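Hypothetical protein (Legionella pneumophila subsp. pneumophila, PDB 4KH9) is of unknown function but binds calcium and builds three beta-rich domains, the central and C-terminal ones related to immunoglobulin-like E-set folds. Local coordinates at residues 198-201 with 207-210; 231-236 with 261-266. All coordinates share one frame; numbering follows the deposited sequence.

Contact 1. Residues 198-201 with 207-210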
# COMPACT_ATOMS: atom_id res chain seq x y z
N ASP A 198 1.72 3.87 17.34
CA ASP A 198 0.41 3.28 16.99
C ASP A 198 0.51 2.78 15.56
O ASP A 198 1.13 3.46 14.74
CB ASP A 198 -0.71 4.34 17.14
CG ASP A 198 -0.76 5.08 18.47
OD1 ASP A 198 -0.92 4.41 19.52
OD2 ASP A 198 -0.63 6.33 18.46
N ALA A 199 -0.05 1.60 15.25
CA ALA A 199 0.00 1.08 13.88
C ALA A 199 -1.21 0.20 13.60
O ALA A 199 -1.71 -0.49 14.50
CB ALA A 199 1.31 0.31 13.65
N ARG A 200 -1.71 0.24 12.37
CA ARG A 200 -2.86 -0.55 11.98
C ARG A 200 -2.81 -0.83 10.51
O ARG A 200 -2.06 -0.21 9.78
CB ARG A 200 -4.18 0.18 12.34
CG ARG A 200 -4.33 1.52 11.57
CD ARG A 200 -5.64 2.19 11.92
NE ARG A 200 -5.90 3.36 11.09
CZ ARG A 200 -7.04 4.04 11.10
NH1 ARG A 200 -8.04 3.68 11.90
NH2 ARG A 200 -7.20 5.10 10.31
N LEU A 201 -3.68 -1.72 10.07
CA LEU A 201 -3.84 -2.09 8.65
C LEU A 201 -5.19 -1.61 8.22
O LEU A 201 -6.17 -1.84 8.92
CB LEU A 201 -3.70 -3.63 8.48
CG LEU A 201 -2.45 -4.24 9.11
CD1 LEU A 201 -2.46 -5.79 8.97
CD2 LEU A 201 -1.17 -3.64 8.49
N GLN A 207 -12.00 -1.35 6.34
CA GLN A 207 -11.92 -2.29 7.48
C GLN A 207 -10.51 -2.17 8.14
O GLN A 207 -9.51 -1.95 7.44
CB GLN A 207 -12.23 -3.75 7.06
CG GLN A 207 -11.25 -4.41 6.08
CD GLN A 207 -11.53 -4.17 4.60
OE1 GLN A 207 -11.66 -3.05 4.10
NE2 GLN A 207 -11.52 -5.22 3.83
N VAL A 208 -10.46 -2.21 9.46
CA VAL A 208 -9.22 -1.99 10.19
C VAL A 208 -8.79 -3.24 10.95
O VAL A 208 -9.59 -3.89 11.63
CB VAL A 208 -9.38 -0.78 11.17
CG1 VAL A 208 -8.20 -0.65 12.14
CG2 VAL A 208 -9.57 0.53 10.40
N ILE A 209 -7.49 -3.56 10.86
CA ILE A 209 -6.89 -4.62 11.65
C ILE A 209 -5.75 -3.93 12.42
O ILE A 209 -4.83 -3.42 11.81
CB ILE A 209 -6.44 -5.86 10.81
CG1 ILE A 209 -7.64 -6.57 10.13
CG2 ILE A 209 -5.65 -6.86 11.69
CD1 ILE A 209 -7.28 -7.57 9.03
N SER A 210 -5.86 -3.84 13.75
CA SER A 210 -4.83 -3.21 14.58
C SER A 210 -3.57 -4.12 14.65
O SER A 210 -3.69 -5.33 14.52
CB SER A 210 -5.38 -2.95 15.98
OG SER A 210 -6.50 -2.07 15.90

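Contact 2. Residues 231-236 with 261-266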
# COMPACT_ATOMS: atom_id res chain seq x y z
N LEU A 231 -13.54 -10.18 2.66
CA LEU A 231 -14.02 -9.33 1.59
C LEU A 231 -13.09 -9.29 0.39
O LEU A 231 -11.87 -9.37 0.54
CB LEU A 231 -14.21 -7.89 2.09
CG LEU A 231 -15.08 -7.65 3.32
CD1 LEU A 231 -15.13 -6.18 3.62
CD2 LEU A 231 -16.51 -8.21 3.14
N ASN A 232 -13.69 -9.13 -0.79
CA ASN A 232 -13.02 -9.01 -2.07
C ASN A 232 -12.46 -7.57 -2.16
O ASN A 232 -13.20 -6.61 -1.97
CB ASN A 232 -14.01 -9.35 -3.21
CG ASN A 232 -13.52 -9.10 -4.61
OD1 ASN A 232 -12.34 -8.92 -4.87
ND2 ASN A 232 -14.42 -9.09 -5.57
N ASP A 233 -11.15 -7.43 -2.41
CA ASP A 233 -10.52 -6.10 -2.48
C ASP A 233 -10.71 -5.41 -3.85
O ASP A 233 -10.41 -4.22 -3.95
CB ASP A 233 -9.02 -6.21 -2.14
CG ASP A 233 -8.75 -6.63 -0.70
OD1 ASP A 233 -9.62 -6.37 0.17
OD2 ASP A 233 -7.66 -7.12 -0.43
N ARG A 234 -11.20 -6.14 -4.87
CA ARG A 234 -11.48 -5.69 -6.24
C ARG A 234 -10.28 -4.90 -6.87
O ARG A 234 -10.44 -3.80 -7.42
CB ARG A 234 -12.76 -4.84 -6.31
CG ARG A 234 -14.02 -5.54 -5.82
CD ARG A 234 -15.25 -4.74 -6.13
NE ARG A 234 -15.53 -4.77 -7.57
CZ ARG A 234 -16.53 -4.13 -8.15
NH1 ARG A 234 -17.37 -3.39 -7.43
NH2 ARG A 234 -16.69 -4.21 -9.47
N GLY A 235 -9.10 -5.49 -6.78
CA GLY A 235 -7.87 -4.91 -7.33
C GLY A 235 -7.18 -3.89 -6.45
O GLY A 235 -6.00 -3.61 -6.65
N GLU A 236 -7.90 -3.34 -5.44
CA GLU A 236 -7.36 -2.32 -4.53
C GLU A 236 -6.44 -2.94 -3.47
O GLU A 236 -6.55 -4.13 -3.13
CB GLU A 236 -8.49 -1.53 -3.85
CG GLU A 236 -9.44 -0.80 -4.78
CD GLU A 236 -10.70 -0.31 -4.10
OE1 GLU A 236 -11.50 -1.15 -3.62
OE2 GLU A 236 -10.92 0.92 -4.07
N PHE A 261 0.41 -2.99 0.56
CA PHE A 261 0.59 -4.43 0.38
C PHE A 261 -0.68 -4.96 -0.26
O PHE A 261 -1.74 -4.34 -0.16
CB PHE A 261 0.96 -5.17 1.69
CG PHE A 261 -0.08 -5.13 2.78
CD1 PHE A 261 -0.07 -4.11 3.74
CD2 PHE A 261 -1.03 -6.15 2.89
CE1 PHE A 261 -1.01 -4.09 4.77
CE2 PHE A 261 -1.96 -6.14 3.93
CZ PHE A 261 -1.94 -5.11 4.87
N SER A 262 -0.54 -6.06 -1.00
CA SER A 262 -1.67 -6.69 -1.69
C SER A 262 -2.21 -7.83 -0.85
O SER A 262 -1.44 -8.51 -0.17
CB SER A 262 -1.22 -7.19 -3.07
OG SER A 262 -2.29 -7.85 -3.73
N TYR A 263 -3.52 -8.09 -0.95
CA TYR A 263 -4.14 -9.17 -0.18
C TYR A 263 -5.18 -9.92 -1.04
O TYR A 263 -5.94 -9.27 -1.73
CB TYR A 263 -4.81 -8.60 1.08
CG TYR A 263 -5.64 -9.59 1.86
CD1 TYR A 263 -5.04 -10.51 2.70
CD2 TYR A 263 -7.03 -9.62 1.74
CE1 TYR A 263 -5.80 -11.42 3.44
CE2 TYR A 263 -7.80 -10.52 2.49
CZ TYR A 263 -7.17 -11.42 3.34
OH TYR A 263 -7.89 -12.33 4.06
N SER A 264 -5.24 -11.27 -0.94
CA SER A 264 -6.28 -12.01 -1.68
C SER A 264 -6.87 -13.17 -0.86
O SER A 264 -6.28 -13.63 0.12
CB SER A 264 -5.73 -12.54 -3.01
OG SER A 264 -4.75 -13.55 -2.82
N ILE A 265 -8.02 -13.64 -1.28
CA ILE A 265 -8.69 -14.81 -0.73
C ILE A 265 -8.30 -16.01 -1.62
O ILE A 265 -8.38 -15.88 -2.84
CB ILE A 265 -10.21 -14.56 -0.65
CG1 ILE A 265 -10.53 -13.46 0.39
CG2 ILE A 265 -10.99 -15.84 -0.33
CD1 ILE A 265 -11.56 -12.53 -0.09
N PRO A 266 -7.83 -17.14 -1.06
CA PRO A 266 -7.43 -18.27 -1.93
C PRO A 266 -8.67 -18.99 -2.48
O PRO A 266 -9.00 -20.10 -2.08
CB PRO A 266 -6.61 -19.15 -0.97
CG PRO A 266 -7.18 -18.88 0.39
CD PRO A 266 -7.62 -17.44 0.38
O HOH W 1 -5.60 -6.24 -1.59

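Contact 1. Residues 198-201 with 207-210
A beta hairpin pairs Leu-201 with Ile-209 across antiparallel strands 196-202 and 208-217. Leu-201 N donates to Ile-209 O (2.7 Å), and Ile-209 N returns the bond to Leu-201 O (2.9 Å), the reciprocal bonds of a hydrogen-bonded antiparallel pair. Leu-201 O also takes a CA-H contact from Val-208 CA at 3.3 Å. Leu-201 and Ile-209 share one face, CB to CB 4.2 Å apart, and both pack on Ala-225 of strand 220-226.

The other face carries the non-hydrogen-bonded pair Arg-200 and Ser-210. With chi1 at 63°, CG of Arg-200 sits between its own N and carbonyl carbon, and the extended chain crosses Val-208 diagonally. Arg-200 CD meets Val-208 CG1 at 3.8 Å, while CG2 of the same valine lies obliquely beside the guanidinium. Arg-200 NE forms a salt bridge with Glu-241, which draws the polar end toward strand 238-248, the neighbour of 196-202 on the side away from 208-217. Asp-198, further back on the strand, belongs to a calcium site whose ion is not bound to this chain here. The arrangement is an antiparallel hairpin in the central domain's sheet, consistent with the E-set family assigned to that domain.

Contact 2. Residues 231-236 with 261-266
Asp-233 OD2 meets water 1 and Tyr-263 at once, lying a very short 2.5 Å from the water oxygen. The water accepts from Tyr-263 N at 2.9 Å and also lies 2.8 Å from Glu-236 O, so it links the strand backbone to both ends of the turn that starts at Asp-233. Trp-238 NE1 is a further donor to OD2. OD2 comes just 3.0 Å from Tyr-263 O; both are acceptors, and the tryptophan N-H probably helps offset their repulsion. The carboxylate meets the Tyr-263 ring at its edge, in the ring plane, with OD2 3.4 Å from CD2 and the two planes turned 46° apart. A chi1 of 173° sets the tyrosine CG anti to its N; the two side chains cross at about a right angle, and the tyrosine hydroxyl bonds to Ser-229 O.

Within the loop, Glu-236 N bonds to Asp-233 O (3.0 Å), closing a type I' turn. Arg-234 N donates to Asn-232 OD1 in an Asx turn (3.0 Å), approaching from well above the amide plane. Just past the strand's end, Ile-265 CD1 makes a close contact with Leu-231 O at 3.2 Å, though the placement of this methyl is doubtful.

The 231-236 loop, which leads into strand 238-248, thus lies over the end of strand 251-264. Asn-232 ND2 and Ile-265 N reach Gly-355 O and Gln-356 OE1, in the turn between strands 345-353 and 358-368.

Overall arrangement
Along the chain, contact 1 comes first and closes the short loop between strands 196-202 and 208-217. After strand 220-226, contact 2 opens and spans the hairpin of strands 238-248 and 251-264 before the chain moves on to strand 268-278. The two contacts are in series, neither nested nor crossed. They nevertheless meet in space: Gln-207 NE2, hydrogen-bonded to Ser-229 OG, packs on Leu-231 CD1, and Leu-201 CD2 on Phe-261 CE1. Trp-238 touches both, meeting Ile-209 of contact 1 and the Phe-261 ring of contact 2. Contact 1 joins neighbouring strands of the central domain, whereas contact 2 fastens a connecting loop to the strand that leads towards the C-terminal domain.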